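Local coordinates for conserved hypothetical protein (Xanthomonas campestris, PDB 1TTZ) that is of unknown function but, as a glutaredoxin-like protein of the thioredoxin clan, probably takes part in thiol-disulfide redox chemistry, at residues A2-D10 with A26-D35. Numbering follows the deposited sequence.
Sequences ALTLYQRDD and AGAFFSVFID
Leu3, Leu5 and Gln7 each give their backbone N-H across to segment 26-35 and take one back, a regular parallel ladder running from Ala28, just before strand 29-33 (Leu3 N to Ala28 O, 2.9 Å), to Ile34, just after it (Ile34 N to Gln7 O, 3.0 Å). On the sheet face of Leu3, Leu5 and Gln7, Leu3 CB meets Phe29 CB and Leu5 CB lies near Phe29 CD2. Gln7 runs alongside the Phe33 ring, with CG 3.4 Å from Phe33 CE1 and the amide plane turned 26° from the ring. Its CG sits between the backbone N and the carbonyl carbon (chi1 61°), and the extended chain beyond carries NE2 to Ser31 OG, 2.7 Å away in a weak, bent hydrogen bond. The opposite face pairs Tyr6 with Val32, side by side, CE2 against CG1 at 3.8 Å, while Thr4 CG2 touches Val32 CG2 and also lies over one face of the Tyr6 ring.

Beyond the ladder, Asp9 N donates to the syn lone pair of Asp35 OD2 (2.8 Å), tying together the loops that leave the two strands. The Asp9 and Asp35 side chains cross at about a right angle, yet their carboxylate planes are nearly parallel (12° apart), and Asp9 OD2 brings a like charge within 3.1 Å of the same Asp35 OD2. Ile34 CD1 lies over one face of the Arg8 guanidinium, whose NH1 makes a long salt bridge to Asp35 OD1; NH1 also pairs with Glu41, and NH2 donates to the Gly45 carbonyl, the strongest polar partner of the group.

The two strands belong to the beta-alpha-beta unit of a thioredoxin-like fold. Helix 12-23 packs on the Leu3 and Phe29 face, where Gln7 reaches Cys14 of a probable CxxC motif; helix 38-44 lies against Tyr6, Val32 and Ile34, and strand 50-52 flanks strand 3-7 on its other edge, leaving 29-33 outermost.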
# COMPACT_ATOMS: atom_id res chain seq x y z
N ALA A 2 4.97 11.45 -2.11
CA ALA A 2 3.84 10.54 -2.44
C ALA A 2 4.17 9.08 -2.14
O ALA A 2 5.34 8.68 -2.18
CB ALA A 2 3.46 10.68 -3.92
N LEU A 3 3.15 8.30 -1.84
CA LEU A 3 3.32 6.88 -1.54
C LEU A 3 3.00 6.07 -2.78
O LEU A 3 2.42 6.58 -3.73
CB LEU A 3 2.36 6.47 -0.41
CG LEU A 3 2.52 7.22 0.91
CD1 LEU A 3 1.39 6.83 1.85
CD2 LEU A 3 3.87 6.91 1.52
N THR A 4 3.41 4.80 -2.78
CA THR A 4 3.11 3.92 -3.90
C THR A 4 2.30 2.78 -3.30
O THR A 4 2.76 2.11 -2.37
CB THR A 4 4.39 3.31 -4.52
OG1 THR A 4 5.29 4.36 -4.91
CG2 THR A 4 4.04 2.48 -5.74
N LEU A 5 1.09 2.59 -3.80
CA LEU A 5 0.25 1.51 -3.30
C LEU A 5 0.22 0.38 -4.32
O LEU A 5 -0.40 0.51 -5.38
CB LEU A 5 -1.18 1.99 -3.03
CG LEU A 5 -2.13 0.84 -2.64
CD1 LEU A 5 -1.79 0.36 -1.23
CD2 LEU A 5 -3.59 1.30 -2.69
N TYR A 6 0.90 -0.71 -4.01
CA TYR A 6 0.88 -1.85 -4.91
C TYR A 6 -0.39 -2.63 -4.59
O TYR A 6 -0.65 -2.99 -3.44
CB TYR A 6 2.12 -2.73 -4.71
CG TYR A 6 3.39 -2.07 -5.16
CD1 TYR A 6 4.23 -1.43 -4.25
CD2 TYR A 6 3.74 -2.05 -6.51
CE1 TYR A 6 5.40 -0.78 -4.68
CE2 TYR A 6 4.90 -1.41 -6.95
CZ TYR A 6 5.73 -0.78 -6.03
OH TYR A 6 6.88 -0.16 -6.45
N GLN A 7 -1.21 -2.85 -5.62
CA GLN A 7 -2.44 -3.60 -5.44
C GLN A 7 -2.78 -4.37 -6.71
O GLN A 7 -2.07 -4.28 -7.71
CB GLN A 7 -3.60 -2.66 -5.08
CG GLN A 7 -3.94 -1.58 -6.10
CD GLN A 7 -5.13 -0.73 -5.68
OE1 GLN A 7 -6.21 -1.24 -5.36
NE2 GLN A 7 -4.94 0.59 -5.66
N ARG A 8 -3.84 -5.17 -6.64
CA ARG A 8 -4.27 -5.94 -7.79
C ARG A 8 -5.73 -5.61 -8.00
O ARG A 8 -6.41 -5.17 -7.07
CB ARG A 8 -4.10 -7.45 -7.55
CG ARG A 8 -5.02 -8.00 -6.47
CD ARG A 8 -5.18 -9.52 -6.54
NE ARG A 8 -3.98 -10.26 -6.14
CZ ARG A 8 -3.01 -10.61 -6.98
NH1 ARG A 8 -3.08 -10.30 -8.26
NH2 ARG A 8 -1.96 -11.29 -6.52
N ASP A 9 -6.22 -5.81 -9.22
CA ASP A 9 -7.62 -5.53 -9.52
C ASP A 9 -8.55 -6.54 -8.86
O ASP A 9 -8.17 -7.69 -8.64
CB ASP A 9 -7.86 -5.54 -11.03
CG ASP A 9 -7.32 -4.30 -11.71
OD1 ASP A 9 -7.76 -3.19 -11.35
OD2 ASP A 9 -6.45 -4.43 -12.61
N ASP A 10 -9.77 -6.11 -8.56
CA ASP A 10 -10.77 -6.96 -7.93
C ASP A 10 -10.24 -7.59 -6.64
O ASP A 10 -10.01 -8.80 -6.58
CB ASP A 10 -11.23 -8.04 -8.91
CG ASP A 10 -12.45 -8.80 -8.41
OD1 ASP A 10 -13.44 -8.14 -8.03
OD2 ASP A 10 -12.42 -10.06 -8.40
N ALA A 26 -3.20 10.02 4.80
CA ALA A 26 -1.87 9.88 4.25
C ALA A 26 -1.91 10.89 3.12
O ALA A 26 -2.98 11.22 2.62
CB ALA A 26 -1.66 8.47 3.71
N GLY A 27 -0.76 11.40 2.71
CA GLY A 27 -0.78 12.39 1.65
C GLY A 27 -1.19 11.84 0.30
O GLY A 27 -2.16 11.08 0.16
N ALA A 28 -0.44 12.24 -0.72
CA ALA A 28 -0.69 11.79 -2.08
C ALA A 28 -0.15 10.38 -2.22
O ALA A 28 0.81 10.01 -1.55
CB ALA A 28 0.03 12.72 -3.06
N PHE A 29 -0.79 9.58 -3.06
CA PHE A 29 -0.31 8.23 -3.30
C PHE A 29 -0.72 7.84 -4.71
O PHE A 29 -1.71 8.35 -5.23
CB PHE A 29 -0.87 7.23 -2.28
CG PHE A 29 -2.31 6.88 -2.50
CD1 PHE A 29 -3.33 7.64 -1.91
CD2 PHE A 29 -2.66 5.78 -3.28
CE1 PHE A 29 -4.67 7.30 -2.11
CE2 PHE A 29 -4.00 5.43 -3.48
CZ PHE A 29 -5.01 6.20 -2.89
N PHE A 30 0.06 6.95 -5.32
CA PHE A 30 -0.26 6.49 -6.66
C PHE A 30 -0.30 4.97 -6.66
O PHE A 30 0.56 4.32 -6.07
CB PHE A 30 0.80 6.98 -7.66
CG PHE A 30 0.79 8.46 -7.85
CD1 PHE A 30 -0.31 9.10 -8.43
CD2 PHE A 30 1.87 9.23 -7.42
CE1 PHE A 30 -0.33 10.49 -8.59
CE2 PHE A 30 1.85 10.62 -7.56
CZ PHE A 30 0.75 11.25 -8.15
N SER A 31 -1.30 4.42 -7.33
CA SER A 31 -1.46 2.98 -7.41
C SER A 31 -0.68 2.36 -8.56
O SER A 31 -0.59 2.93 -9.64
CB SER A 31 -2.94 2.61 -7.58
OG SER A 31 -3.66 2.81 -6.38
N VAL A 32 -0.11 1.19 -8.30
CA VAL A 32 0.60 0.44 -9.31
C VAL A 32 -0.03 -0.94 -9.22
O VAL A 32 0.07 -1.61 -8.20
CB VAL A 32 2.11 0.33 -9.00
CG1 VAL A 32 2.78 -0.62 -10.00
CG2 VAL A 32 2.76 1.69 -9.11
N PHE A 33 -0.71 -1.34 -10.29
CA PHE A 33 -1.37 -2.65 -10.35
C PHE A 33 -0.41 -3.71 -10.87
O PHE A 33 0.13 -3.58 -11.96
CB PHE A 33 -2.60 -2.54 -11.23
CG PHE A 33 -3.68 -1.71 -10.62
CD1 PHE A 33 -4.58 -2.27 -9.72
CD2 PHE A 33 -3.76 -0.34 -10.90
CE1 PHE A 33 -5.55 -1.48 -9.10
CE2 PHE A 33 -4.73 0.46 -10.28
CZ PHE A 33 -5.62 -0.11 -9.38
N ILE A 34 -0.23 -4.75 -10.07
CA ILE A 34 0.70 -5.84 -10.39
C ILE A 34 0.18 -6.87 -11.38
O ILE A 34 0.96 -7.64 -11.94
CB ILE A 34 1.09 -6.59 -9.09
CG1 ILE A 34 -0.14 -7.31 -8.53
CG2 ILE A 34 1.60 -5.61 -8.05
CD1 ILE A 34 0.16 -8.26 -7.38
N ASP A 35 -1.13 -6.89 -11.58
CA ASP A 35 -1.77 -7.85 -12.47
C ASP A 35 -1.02 -8.28 -13.72
O ASP A 35 -0.77 -9.46 -13.92
CB ASP A 35 -3.16 -7.32 -12.84
CG ASP A 35 -4.06 -7.19 -11.63
OD1 ASP A 35 -4.57 -8.22 -11.15
OD2 ASP A 35 -4.25 -6.05 -11.15